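Local coordinates for protein hypothetical aldose 1-epimerase (Klebsiella pneumoniae subsp. pneumoniae MGH 78578, PDB 3TY1) that is of unknown function but has the supersandwich fold of the galactose mutarotase-like proteins and may bind carbohydrate, at residues 59-64 and 181-186; 96-101 and 132-137; 217-222 and 309-314; 233-238 and 258-263; 264-269 and 367-372. All coordinates share one frame; numbering follows the deposited sequence. Where two conformers were deposited one is given.

Contact 1 of 5, residues 59-64 and 181-186; sequences LTITLS and LRYVPG. With SO4 (sulfate ion), chain I.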
# COMPACT_ATOMS: atom_id res chain seq x y z
N LEU A 59 3.63 34.70 -7.67
CA LEU A 59 2.89 33.53 -7.28
C LEU A 59 3.75 32.62 -6.41
O LEU A 59 4.92 32.36 -6.73
CB LEU A 59 2.44 32.75 -8.50
CG LEU A 59 1.46 33.39 -9.49
CD1 LEU A 59 1.10 32.38 -10.61
CD2 LEU A 59 0.22 33.86 -8.71
N THR A 60 3.13 32.07 -5.37
CA THR A 60 3.76 31.02 -4.59
C THR A 60 3.08 29.73 -5.05
O THR A 60 1.85 29.59 -4.99
CB THR A 60 3.67 31.26 -3.08
OG1 THR A 60 4.50 32.37 -2.76
CG2 THR A 60 4.22 30.01 -2.29
N ILE A 61 3.89 28.83 -5.61
CA ILE A 61 3.36 27.66 -6.27
C ILE A 61 3.86 26.41 -5.59
O ILE A 61 5.10 26.19 -5.51
CB ILE A 61 3.84 27.61 -7.76
CG1 ILE A 61 3.37 28.87 -8.52
CG2 ILE A 61 3.38 26.27 -8.42
CD1 ILE A 61 3.98 29.00 -9.98
N THR A 62 2.93 25.58 -5.12
CA THR A 62 3.28 24.35 -4.39
C THR A 62 2.83 23.18 -5.16
O THR A 62 1.66 23.11 -5.56
CB THR A 62 2.62 24.31 -3.00
OG1 THR A 62 3.03 25.46 -2.26
CG2 THR A 62 3.01 23.03 -2.23
N LEU A 63 3.75 22.25 -5.38
CA LEU A 63 3.39 20.99 -6.05
C LEU A 63 3.93 19.83 -5.25
O LEU A 63 4.74 20.03 -4.37
CB LEU A 63 3.83 21.00 -7.49
CG LEU A 63 5.25 21.14 -7.95
CD1 LEU A 63 5.90 19.74 -7.81
CD2 LEU A 63 5.31 21.59 -9.39
N SER A 64 3.47 18.61 -5.54
CA SER A 64 3.93 17.43 -4.84
C SER A 64 4.52 16.38 -5.79
O SER A 64 3.79 15.75 -6.54
CB SER A 64 2.79 16.80 -4.03
OG SER A 64 3.30 15.63 -3.44
N LEU A 181 6.21 22.49 -15.47
CA LEU A 181 5.63 23.78 -15.10
C LEU A 181 6.68 24.87 -15.31
O LEU A 181 7.84 24.68 -14.96
CB LEU A 181 5.08 23.73 -13.69
CG LEU A 181 4.52 25.01 -13.09
CD1 LEU A 181 3.43 24.68 -12.05
CD2 LEU A 181 5.65 25.88 -12.49
N ARG A 182 6.26 25.98 -15.92
CA ARG A 182 7.15 27.11 -16.20
C ARG A 182 6.57 28.36 -15.54
O ARG A 182 5.37 28.64 -15.64
CB ARG A 182 7.28 27.35 -17.68
CG ARG A 182 7.69 26.15 -18.45
CD ARG A 182 8.02 26.54 -19.91
NE ARG A 182 8.25 25.34 -20.70
CZ ARG A 182 8.47 25.33 -22.01
NH1 ARG A 182 8.46 26.46 -22.71
NH2 ARG A 182 8.66 24.17 -22.62
N TYR A 183 7.42 29.10 -14.84
CA TYR A 183 6.98 30.30 -14.15
C TYR A 183 8.05 31.37 -14.22
O TYR A 183 9.20 31.10 -13.90
CB TYR A 183 6.64 29.96 -12.68
CG TYR A 183 6.25 31.21 -11.92
CD1 TYR A 183 5.09 31.91 -12.27
CD2 TYR A 183 7.01 31.69 -10.88
CE1 TYR A 183 4.73 33.09 -11.63
CE2 TYR A 183 6.66 32.88 -10.23
CZ TYR A 183 5.51 33.58 -10.62
OH TYR A 183 5.19 34.77 -9.95
N VAL A 184 7.67 32.58 -14.66
CA VAL A 184 8.54 33.73 -14.67
C VAL A 184 8.32 34.48 -13.33
O VAL A 184 7.21 34.92 -13.03
CB VAL A 184 8.31 34.67 -15.86
CG1 VAL A 184 9.22 35.90 -15.76
CG2 VAL A 184 8.54 33.95 -17.16
N PRO A 185 9.38 34.63 -12.53
CA PRO A 185 9.24 35.33 -11.26
C PRO A 185 8.55 36.67 -11.37
O PRO A 185 8.84 37.43 -12.28
CB PRO A 185 10.69 35.50 -10.81
CG PRO A 185 11.29 34.24 -11.20
CD PRO A 185 10.70 33.97 -12.60
N GLY A 186 7.59 36.94 -10.49
CA GLY A 186 6.80 38.19 -10.56
C GLY A 186 5.54 38.16 -11.43
O GLY A 186 4.70 39.05 -11.33
S SO4 I . 11.43 26.43 -25.29
O1 SO4 I . 10.70 27.65 -24.95
O2 SO4 I . 11.64 26.41 -26.74
O3 SO4 I . 12.73 26.45 -24.65
O4 SO4 I . 10.65 25.24 -24.99
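L59 opens the contact through its backbone: its N donates to Y183 OH at 2.8 Å in an almost straight bond (N-H...O 174°). The leucine side chain, with CG beside the backbone N, crosses the tyrosine obliquely and sets CD1 3.8 Å from Y183 CE1. Two residues on, I61 sets off toward the opposing strand and splits its branches. The longer one carries CD1 over one face of the Y183 ring, 4.1 Å from the centroid and near its CG end, a CH-pi contact; CG2 meets L181 CD1 tip to tip at 4.0 Å. L63 adds a looser touch, CD2 to L181 CD1 at 4.5 Å. The axes of 60-64 and 181-183 pass 10.4 Å apart and run nearly antiparallel; these lie in the six- and ten-stranded sheets, so this is face-to-face sandwich packing. Y183 OH, the polar exception, also bonds S187 O; with both partners it is satisfied among the mostly apolar side chains between the sheets, and the ring is fixed at its tip.

Contact 2 of 5, residues 96-101 and 132-137; sequences INLESR and IYTLHG. With SO4 (sulfate ion), chain L.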
# COMPACT_ATOMS: atom_id res chain seq x y z
N ILE A 96 -2.77 4.75 0.22
CA ILE A 96 -4.07 4.82 -0.48
C ILE A 96 -4.23 3.52 -1.21
O ILE A 96 -3.28 3.10 -1.87
CB ILE A 96 -4.12 5.98 -1.51
CG1 ILE A 96 -4.07 7.32 -0.78
CG2 ILE A 96 -5.40 5.86 -2.43
CD1 ILE A 96 -4.53 8.47 -1.59
N ASN A 97 -5.41 2.90 -1.11
CA ASN A 97 -5.77 1.75 -1.94
C ASN A 97 -6.82 2.27 -2.93
O ASN A 97 -7.97 2.48 -2.54
CB ASN A 97 -6.33 0.58 -1.10
CG ASN A 97 -6.70 -0.61 -1.95
OD1 ASN A 97 -6.78 -0.51 -3.18
ND2 ASN A 97 -6.88 -1.76 -1.32
N LEU A 98 -6.41 2.52 -4.16
CA LEU A 98 -7.29 3.10 -5.20
C LEU A 98 -8.52 2.23 -5.51
O LEU A 98 -9.59 2.77 -5.88
CB LEU A 98 -6.49 3.44 -6.48
CG LEU A 98 -5.40 4.52 -6.38
CD1 LEU A 98 -4.51 4.52 -7.69
CD2 LEU A 98 -5.98 5.92 -6.11
N GLU A 99 -8.38 0.92 -5.31
CA GLU A 99 -9.47 -0.02 -5.54
C GLU A 99 -10.51 -0.01 -4.41
O GLU A 99 -11.64 -0.47 -4.61
CB GLU A 99 -8.93 -1.46 -5.76
CG GLU A 99 -8.32 -1.72 -7.15
CD GLU A 99 -6.95 -1.12 -7.36
OE1 GLU A 99 -6.26 -0.77 -6.35
OE2 GLU A 99 -6.56 -1.01 -8.54
N SER A 100 -10.14 0.50 -3.24
CA SER A 100 -11.05 0.50 -2.12
C SER A 100 -12.28 1.43 -2.36
O SER A 100 -12.31 2.27 -3.28
CB SER A 100 -10.31 0.84 -0.80
OG SER A 100 -9.95 2.18 -0.80
N ARG A 101 -13.32 1.22 -1.56
CA ARG A 101 -14.59 1.90 -1.75
C ARG A 101 -15.10 1.74 -3.20
O ARG A 101 -15.62 2.70 -3.80
CB ARG A 101 -14.48 3.38 -1.35
CG ARG A 101 -13.96 3.62 0.03
CD ARG A 101 -13.92 5.11 0.34
NE ARG A 101 -13.32 5.36 1.65
CZ ARG A 101 -13.99 5.51 2.81
NH1 ARG A 101 -15.31 5.40 2.91
NH2 ARG A 101 -13.31 5.76 3.91
N ILE A 132 -10.97 -3.57 -12.03
CA ILE A 132 -11.49 -2.29 -11.57
C ILE A 132 -10.66 -1.18 -12.18
O ILE A 132 -9.47 -1.10 -11.92
CB ILE A 132 -11.45 -2.17 -10.05
CG1 ILE A 132 -12.27 -3.27 -9.37
CG2 ILE A 132 -12.01 -0.80 -9.61
CD1 ILE A 132 -12.05 -3.37 -7.84
N TYR A 133 -11.29 -0.32 -12.96
CA TYR A 133 -10.69 0.91 -13.42
C TYR A 133 -11.02 1.93 -12.37
O TYR A 133 -12.17 2.31 -12.24
CB TYR A 133 -11.30 1.32 -14.76
CG TYR A 133 -10.82 0.46 -15.89
CD1 TYR A 133 -9.64 0.74 -16.55
CD2 TYR A 133 -11.57 -0.66 -16.30
CE1 TYR A 133 -9.18 -0.04 -17.59
CE2 TYR A 133 -11.14 -1.46 -17.35
CZ TYR A 133 -9.94 -1.15 -17.99
OH TYR A 133 -9.51 -1.93 -19.01
N THR A 134 -10.01 2.36 -11.63
CA THR A 134 -10.20 3.21 -10.48
C THR A 134 -10.33 4.68 -10.87
O THR A 134 -9.85 5.10 -11.91
CB THR A 134 -9.07 2.99 -9.47
OG1 THR A 134 -7.82 3.24 -10.12
CG2 THR A 134 -9.12 1.52 -8.96
N LEU A 135 -10.99 5.45 -10.00
CA LEU A 135 -11.30 6.85 -10.24
C LEU A 135 -10.09 7.67 -10.68
O LEU A 135 -9.12 7.87 -9.91
CB LEU A 135 -11.89 7.49 -8.97
CG LEU A 135 -12.24 8.99 -9.04
CD1 LEU A 135 -13.26 9.31 -10.15
CD2 LEU A 135 -12.80 9.46 -7.69
N HIS A 136 -10.16 8.19 -11.89
CA HIS A 136 -9.18 9.16 -12.41
C HIS A 136 -7.77 8.67 -12.62
O HIS A 136 -6.83 9.48 -12.66
CB HIS A 136 -9.20 10.48 -11.57
CG HIS A 136 -10.46 11.26 -11.77
ND1 HIS A 136 -11.09 11.34 -12.99
CD2 HIS A 136 -11.18 12.04 -10.92
CE1 HIS A 136 -12.15 12.10 -12.89
NE2 HIS A 136 -12.23 12.55 -11.65
N GLY A 137 -7.60 7.38 -12.80
CA GLY A 137 -6.32 6.83 -13.18
C GLY A 137 -5.26 6.90 -12.10
O GLY A 137 -5.55 7.04 -10.87
S SO4 L . -14.80 14.35 -9.40
O1 SO4 L . -14.47 14.96 -8.10
O2 SO4 L . -15.81 15.16 -10.10
O3 SO4 L . -13.60 14.24 -10.24
O4 SO4 L . -15.31 13.00 -9.15
O HOH W 1 -7.54 -2.28 -10.66
O HOH W 2 -5.71 1.37 -9.88
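Two beta turns meet beside a sulfate-binding pocket that is consistent with the sugar site of galactose mutarotase-like proteins. A type I turn from N97 to S100 leads into the short, weakly bonded helix 100-103, and a type II turn from T134 to G137 follows the hairpin of strands 126-128 and 131-133. T134 is the wedge between them: its CG2 lies 3.4 Å from L98 O and 3.6 Å from E99 OE2, while CB of L98 packs beside its OG1. E99, bent at chi2 (75°), crosses T134 obliquely and brings CG to 4.1 Å from I132 CD1. No direct hydrogen bond joins the two segments; two waters bridge them, both donating to E99 OE2; one also donates to I132 O, the other to T134 OG1. N97 and E99 pack against N97 and E99 of the second subunit. Within the first turn, N97 O accepts from both S100 N and S100 OG. H211 shares the sulfate with H136, whose NE2 donates to sulfate O3 at 2.6 Å (N-H...O 155°).

Contact 3 of 5, residues 217-222 and 309-314; sequences PILEEG and QGYVTG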
# COMPACT_ATOMS: atom_id res chain seq x y z
N PRO A 217 -11.08 32.65 -2.60
CA PRO A 217 -11.99 33.80 -2.72
C PRO A 217 -12.55 34.07 -4.10
O PRO A 217 -13.26 35.06 -4.27
CB PRO A 217 -11.09 34.97 -2.34
CG PRO A 217 -9.71 34.55 -2.81
CD PRO A 217 -9.66 33.06 -2.71
N ILE A 218 -12.21 33.25 -5.09
CA ILE A 218 -12.76 33.43 -6.45
C ILE A 218 -14.19 32.96 -6.50
O ILE A 218 -15.08 33.69 -6.94
CB ILE A 218 -11.93 32.72 -7.51
CG1 ILE A 218 -10.48 33.25 -7.50
CG2 ILE A 218 -12.55 32.95 -8.87
CD1 ILE A 218 -9.52 32.50 -8.44
N LEU A 219 -14.42 31.74 -6.04
CA LEU A 219 -15.76 31.14 -6.03
C LEU A 219 -16.53 31.74 -4.87
O LEU A 219 -16.00 31.91 -3.78
CB LEU A 219 -15.70 29.61 -5.90
CG LEU A 219 -17.00 28.86 -6.07
CD1 LEU A 219 -17.55 29.02 -7.48
CD2 LEU A 219 -16.76 27.36 -5.76
N GLU A 220 -17.76 32.11 -5.17
CA GLU A 220 -18.72 32.71 -4.24
C GLU A 220 -20.06 32.77 -4.98
O GLU A 220 -20.13 32.51 -6.18
CB GLU A 220 -18.29 34.12 -3.84
CG GLU A 220 -18.13 35.11 -5.02
CD GLU A 220 -17.62 36.48 -4.62
OE1 GLU A 220 -17.22 36.65 -3.46
OE2 GLU A 220 -17.63 37.39 -5.48
N GLU A 221 -21.11 33.06 -4.23
CA GLU A 221 -22.42 33.35 -4.80
C GLU A 221 -22.27 34.48 -5.83
O GLU A 221 -21.71 35.53 -5.52
CB GLU A 221 -23.39 33.81 -3.71
CG GLU A 221 -24.81 33.95 -4.18
CD GLU A 221 -25.77 34.21 -3.04
OE1 GLU A 221 -25.85 33.38 -2.10
OE2 GLU A 221 -26.47 35.22 -3.09
N GLY A 222 -22.77 34.26 -7.04
CA GLY A 222 -22.73 35.27 -8.09
C GLY A 222 -21.44 35.23 -8.89
O GLY A 222 -21.27 36.02 -9.82
N GLN A 309 -17.91 20.53 3.41
CA GLN A 309 -18.09 19.40 2.48
C GLN A 309 -17.25 19.56 1.23
O GLN A 309 -16.74 18.59 0.71
CB GLN A 309 -19.54 19.23 2.09
CG GLN A 309 -19.85 18.02 1.21
CD GLN A 309 -19.88 16.68 1.98
OE1 GLN A 309 -19.57 16.62 3.17
NE2 GLN A 309 -20.25 15.61 1.29
N GLY A 310 -17.14 20.80 0.73
CA GLY A 310 -16.42 21.10 -0.51
C GLY A 310 -17.19 22.17 -1.27
O GLY A 310 -18.32 21.94 -1.70
N TYR A 311 -16.62 23.38 -1.27
CA TYR A 311 -17.18 24.51 -2.05
C TYR A 311 -16.11 24.83 -3.08
O TYR A 311 -15.11 25.49 -2.79
CB TYR A 311 -17.50 25.70 -1.14
CG TYR A 311 -18.20 26.83 -1.89
CD1 TYR A 311 -19.46 26.65 -2.44
CD2 TYR A 311 -17.56 28.05 -2.08
CE1 TYR A 311 -20.12 27.69 -3.13
CE2 TYR A 311 -18.21 29.12 -2.78
CZ TYR A 311 -19.48 28.92 -3.32
OH TYR A 311 -20.12 29.91 -4.02
N VAL A 312 -16.29 24.28 -4.28
CA VAL A 312 -15.26 24.30 -5.27
C VAL A 312 -15.84 24.07 -6.66
O VAL A 312 -16.91 23.46 -6.81
CB VAL A 312 -14.18 23.18 -4.92
CG1 VAL A 312 -14.85 21.82 -4.79
CG2 VAL A 312 -13.02 23.16 -5.91
N THR A 313 -15.15 24.58 -7.67
CA THR A 313 -15.50 24.30 -9.04
C THR A 313 -14.29 23.78 -9.78
O THR A 313 -13.14 24.21 -9.57
CB THR A 313 -16.10 25.56 -9.78
OG1 THR A 313 -16.56 25.17 -11.10
CG2 THR A 313 -15.08 26.66 -9.91
N GLY A 314 -14.55 22.83 -10.66
CA GLY A 314 -13.51 22.28 -11.54
C GLY A 314 -13.71 22.79 -12.92
O GLY A 314 -14.86 22.74 -13.44
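L219 leaves its loop with CG anti to the backbone N (chi1 -172°), and each of its side-chain carbons from CB outward finds part of strand 311-318. CB sits 4.0 Å from Y311 CE2. CG comes closer, 3.5 Å from the same atom, and there the leucine forks. CD2 passes over one face of the Y311 ring, 3.8 Å from the centroid and 14° off the normal, a CH-pi contact, and pushes on to V312 CA at 3.4 Å, tighter than usual for two carbons. CD1 takes the other direction and reaches T313 CG2 at 4.2 Å. Y311 crosses the leucine obliquely and extends along the loop until its OH lies 3.0 Å from E220 C. That hydroxyl is close to E220 and E221 backbone atoms without a hydrogen bond to them; its bond goes to Q250 O. T313 OG1 likewise bonds elsewhere, to Y249 OH and W301 O. Between the two segments the contact is thus apolar and CH-pi, with no hydrogen bond, and the polar ends of Y311 and T313 are satisfied by other residues.

Contact 4 of 5, residues 233-238 and 258-263; sequences SPFNDY and EMVFNI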
# COMPACT_ATOMS: atom_id res chain seq x y z
N SER A 233 -24.32 20.39 -22.13
CA SER A 233 -25.33 19.45 -21.67
C SER A 233 -25.05 18.94 -20.28
O SER A 233 -23.89 18.87 -19.84
CB SER A 233 -25.45 18.28 -22.64
OG SER A 233 -24.21 17.65 -22.83
N PRO A 234 -26.11 18.61 -19.53
CA PRO A 234 -25.85 18.12 -18.19
C PRO A 234 -25.27 16.72 -18.21
O PRO A 234 -25.61 15.94 -19.10
CB PRO A 234 -27.24 18.12 -17.55
CG PRO A 234 -28.15 17.90 -18.64
CD PRO A 234 -27.55 18.57 -19.84
N PHE A 235 -24.40 16.42 -17.23
CA PHE A 235 -23.76 15.10 -17.11
C PHE A 235 -24.76 13.97 -16.82
O PHE A 235 -24.60 12.85 -17.31
CB PHE A 235 -22.69 15.17 -15.99
CG PHE A 235 -21.82 13.96 -15.90
CD1 PHE A 235 -20.63 13.88 -16.63
CD2 PHE A 235 -22.17 12.91 -15.04
CE1 PHE A 235 -19.80 12.75 -16.51
CE2 PHE A 235 -21.36 11.79 -14.92
CZ PHE A 235 -20.17 11.70 -15.66
N ASN A 236 -25.78 14.29 -16.02
CA ASN A 236 -26.85 13.36 -15.62
C ASN A 236 -28.16 14.13 -15.40
O ASN A 236 -28.21 15.36 -15.59
CB ASN A 236 -26.42 12.57 -14.37
CG ASN A 236 -26.07 13.48 -13.16
OD1 ASN A 236 -26.37 14.67 -13.15
ND2 ASN A 236 -25.44 12.90 -12.15
N ASP A 237 -29.22 13.43 -15.00
CA ASP A 237 -30.53 14.03 -14.78
C ASP A 237 -30.54 15.09 -13.70
O ASP A 237 -31.21 16.12 -13.82
CB ASP A 237 -31.57 12.94 -14.46
CG ASP A 237 -31.95 12.08 -15.68
OD1 ASP A 237 -31.79 12.53 -16.85
OD2 ASP A 237 -32.40 10.94 -15.48
N TYR A 238 -29.73 14.87 -12.67
CA TYR A 238 -29.66 15.80 -11.56
C TYR A 238 -29.15 17.14 -12.01
O TYR A 238 -29.63 18.15 -11.51
CB TYR A 238 -28.79 15.24 -10.44
CG TYR A 238 -28.70 16.14 -9.25
CD1 TYR A 238 -29.78 16.30 -8.38
CD2 TYR A 238 -27.51 16.83 -8.96
CE1 TYR A 238 -29.70 17.14 -7.26
CE2 TYR A 238 -27.43 17.67 -7.84
CZ TYR A 238 -28.53 17.81 -6.99
OH TYR A 238 -28.45 18.63 -5.89
N GLU A 258 -23.25 18.07 -6.25
CA GLU A 258 -22.59 18.63 -7.43
C GLU A 258 -23.49 18.60 -8.64
O GLU A 258 -24.45 17.80 -8.73
CB GLU A 258 -21.31 17.84 -7.75
CG GLU A 258 -21.55 16.39 -8.16
CD GLU A 258 -20.28 15.61 -8.42
OE1 GLU A 258 -19.33 15.73 -7.61
OE2 GLU A 258 -20.26 14.84 -9.40
N MSE A 259 -23.18 19.49 -9.59
CA MSE A 259 -23.79 19.41 -10.93
C MSE A 259 -22.63 19.53 -11.91
O MSE A 259 -21.76 20.41 -11.76
CB MSE A 259 -24.87 20.47 -11.15
CG MSE A 259 -26.09 20.21 -10.35
SE MSE A 259 -27.48 21.48 -10.71
CE MSE A 259 -28.81 20.74 -9.49
N VAL A 260 -22.56 18.59 -12.84
CA VAL A 260 -21.50 18.56 -13.82
C VAL A 260 -22.10 18.79 -15.19
O VAL A 260 -23.22 18.33 -15.42
CB VAL A 260 -20.75 17.23 -13.76
CG1 VAL A 260 -19.72 17.16 -14.88
CG2 VAL A 260 -20.07 17.11 -12.38
N PHE A 261 -21.37 19.51 -16.06
CA PHE A 261 -21.80 19.81 -17.42
C PHE A 261 -20.69 19.47 -18.39
O PHE A 261 -19.47 19.72 -18.13
CB PHE A 261 -22.23 21.27 -17.55
CG PHE A 261 -23.37 21.63 -16.62
CD1 PHE A 261 -24.69 21.38 -16.99
CD2 PHE A 261 -23.11 22.14 -15.36
CE1 PHE A 261 -25.74 21.66 -16.11
CE2 PHE A 261 -24.16 22.43 -14.48
CZ PHE A 261 -25.47 22.20 -14.87
N ASN A 262 -21.10 18.87 -19.50
CA ASN A 262 -20.21 18.50 -20.57
C ASN A 262 -20.26 19.54 -21.66
O ASN A 262 -21.32 19.76 -22.22
CB ASN A 262 -20.60 17.15 -21.11
CG ASN A 262 -20.44 16.05 -20.09
OD1 ASN A 262 -19.46 16.02 -19.33
ND2 ASN A 262 -21.39 15.10 -20.10
N ILE A 263 -19.10 20.09 -22.00
CA ILE A 263 -18.97 21.21 -22.92
C ILE A 263 -18.15 20.86 -24.16
O ILE A 263 -17.17 20.12 -24.08
CB ILE A 263 -18.30 22.42 -22.24
CG1 ILE A 263 -19.25 23.03 -21.19
CG2 ILE A 263 -17.84 23.50 -23.31
CD1 ILE A 263 -18.60 23.91 -20.10
O HOH W 3 -23.99 15.38 -21.29
O HOH W 4 -22.35 18.62 -24.70
O HOH W 5 -24.11 16.17 -12.35
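Three backbone hydrogen bonds join the segments. S233 and N262 form a hydrogen-bonded antiparallel pair: S233 N donates to N262 O at 3.1 Å, in the carbonyl plane, and N262 N returns to S233 O at 2.8 Å, nearly along the C=O axis. P234, which has no N-H, faces F261 as a non-hydrogen-bonded pair, so the ladder loses nothing there. F235 N donates to V260 O at 2.9 Å from 37° above the carbonyl plane, as segment 233-238 leaves the sheet. Waters satisfy much else. One links S233 OG, P234 O and N262 ND2; a second joins S233 OG to N262 O; a third donates to N236 OD1 and accepts from V260 N. N262 OD1 lies at the edge of the F235 ring, 3.6 Å from CD1. E258 OE1 takes W301 NE1 and a salt bridge from K171 of the second subunit, and Y238 OH bonds F256 O. CE of selenomethionine M259 makes a CH-pi contact over the Y238 ring, 4.0 Å from its centroid, which SE approaches obliquely at 5.3 Å. The pairing is a short antiparallel ladder in the mixed supersandwich sheet, with a Met-aromatic contact on the loop beyond it.

Contact 5 of 5, residues 264-269 and 367-372; sequences QPLADE and KIQGDN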
# COMPACT_ATOMS: atom_id res chain seq x y z
N GLN A 264 -18.61 21.37 -25.31
CA GLN A 264 -17.84 21.34 -26.55
C GLN A 264 -17.36 22.77 -26.78
O GLN A 264 -18.14 23.66 -27.17
CB GLN A 264 -18.64 20.77 -27.73
CG GLN A 264 -18.07 19.44 -28.23
CD GLN A 264 -16.62 19.56 -28.72
OE1 GLN A 264 -16.19 20.63 -29.18
NE2 GLN A 264 -15.86 18.47 -28.62
N PRO A 265 -16.08 23.03 -26.50
CA PRO A 265 -15.60 24.42 -26.61
C PRO A 265 -15.35 24.91 -28.04
O PRO A 265 -15.16 24.10 -28.91
CB PRO A 265 -14.27 24.38 -25.87
CG PRO A 265 -13.80 23.00 -26.09
CD PRO A 265 -15.02 22.15 -26.00
N LEU A 266 -15.41 26.23 -28.24
CA LEU A 266 -14.99 26.88 -29.50
C LEU A 266 -13.54 27.32 -29.30
O LEU A 266 -13.08 27.50 -28.17
CB LEU A 266 -15.86 28.08 -29.80
CG LEU A 266 -17.30 27.75 -30.15
CD1 LEU A 266 -18.15 29.01 -30.02
CD2 LEU A 266 -17.37 27.13 -31.57
N ALA A 267 -12.80 27.45 -30.39
CA ALA A 267 -11.38 27.83 -30.35
C ALA A 267 -11.11 28.96 -31.34
O ALA A 267 -11.86 29.11 -32.27
CB ALA A 267 -10.50 26.64 -30.71
N ASP A 268 -10.03 29.73 -31.15
CA ASP A 268 -9.61 30.73 -32.14
C ASP A 268 -8.95 29.97 -33.31
O ASP A 268 -8.87 28.74 -33.30
CB ASP A 268 -8.69 31.80 -31.48
CG ASP A 268 -7.29 31.27 -31.05
OD1 ASP A 268 -6.86 30.16 -31.41
OD2 ASP A 268 -6.60 32.03 -30.34
N GLU A 269 -8.43 30.69 -34.30
CA GLU A 269 -7.86 30.06 -35.50
C GLU A 269 -6.55 29.30 -35.26
O GLU A 269 -6.11 28.56 -36.12
CB GLU A 269 -7.64 31.11 -36.62
CG GLU A 269 -6.44 32.08 -36.42
CD GLU A 269 -6.87 33.48 -36.03
OE1 GLU A 269 -7.37 33.64 -34.89
OE2 GLU A 269 -6.70 34.41 -36.89
N LYS A 367 -15.00 37.40 -28.16
CA LYS A 367 -14.49 37.41 -29.54
C LYS A 367 -14.46 36.00 -30.16
O LYS A 367 -14.82 35.83 -31.31
CB LYS A 367 -13.09 38.04 -29.60
CG LYS A 367 -12.50 38.14 -30.99
CD LYS A 367 -11.28 39.03 -31.05
CE LYS A 367 -10.81 39.24 -32.49
NZ LYS A 367 -9.61 40.12 -32.51
N ILE A 368 -14.02 35.00 -29.41
CA ILE A 368 -13.99 33.60 -29.88
C ILE A 368 -15.42 33.07 -30.08
O ILE A 368 -15.71 32.40 -31.06
CB ILE A 368 -13.21 32.67 -28.92
CG1 ILE A 368 -11.73 33.09 -28.86
CG2 ILE A 368 -13.27 31.21 -29.39
CD1 ILE A 368 -10.94 32.38 -27.77
N GLN A 369 -16.32 33.43 -29.15
CA GLN A 369 -17.73 33.05 -29.25
C GLN A 369 -18.35 33.67 -30.47
O GLN A 369 -19.15 33.03 -31.13
CB GLN A 369 -18.52 33.52 -28.02
CG GLN A 369 -19.98 33.04 -27.96
CD GLN A 369 -20.11 31.56 -27.66
OE1 GLN A 369 -19.55 31.07 -26.69
NE2 GLN A 369 -20.89 30.84 -28.47
N GLY A 370 -18.00 34.93 -30.73
CA GLY A 370 -18.47 35.67 -31.91
C GLY A 370 -19.98 35.60 -32.03
O GLY A 370 -20.69 35.81 -31.04
N ASP A 371 -20.47 35.27 -33.23
CA ASP A 371 -21.90 35.06 -33.47
C ASP A 371 -22.43 33.61 -33.32
O ASP A 371 -23.59 33.35 -33.66
CB ASP A 371 -22.29 35.59 -34.86
CG ASP A 371 -22.14 37.11 -34.97
OD1 ASP A 371 -22.21 37.79 -33.92
OD2 ASP A 371 -21.97 37.61 -36.11
N ASN A 372 -21.61 32.68 -32.83
CA ASN A 372 -22.07 31.29 -32.65
C ASN A 372 -23.04 31.25 -31.47
O ASN A 372 -22.79 31.88 -30.43
CB ASN A 372 -20.90 30.32 -32.42
CG ASN A 372 -19.82 30.39 -33.51
OD1 ASN A 372 -19.93 29.76 -34.55
ND2 ASN A 372 -18.75 31.16 -33.24
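The carboxamides of Q369 and N372 are the flat groups here, and the methyl CD1 of L266 lies over a face of each, off-centre. It is nearest to Q369 NE2, at 3.6 Å, and stands 3.9 Å from N372 ND2. Each amide donates, close to its own plane, to the other residue's backbone carbonyl: Q369 NE2 to N372 O at 2.9 Å, and N372 ND2 to Q369 O at 2.8 Å, each donor well above the carbonyl plane it approaches. Q369 O accepts N372 N as well, the backbone bond of the type II' turn from Q369 to N372, while Q369 OE1 takes I229 N. These bonds fix the rotation of both amides and make a platform for the leucine. I368 carries the other half of the contact, directing CG2 against the backbone at A267 C, 3.7 Å away, and against L266 CB at 4.1 Å. No hydrogen bond crosses between the segments. The C-terminal end of helix 355-369 thus rests on the chain leaving strand 259-265, and I368 and Q369 also touch P228 at the adjoining strand 224-229.

In the fold
From the N terminus, contact 1 opens first and closes a loop of over a hundred residues, joining the six-stranded sheet to the ten-stranded one. Contact 2 lies wholly within that loop, across the chain's centre, and joins the turn before helix 100-103 to the end of strand 131-133. Contact 3 opens only after both have closed and spans 217 to 314, bringing a connecting loop onto strand 311-318 of the mixed sheet. Contact 4 forms inside that span, pairing strands 231-234 and 259-265 of the same sheet. Contact 5 starts where contact 4 ends, on strand 259-265, but crosses contact 3: its second segment follows residue 314 and brings in the late helix 355-369.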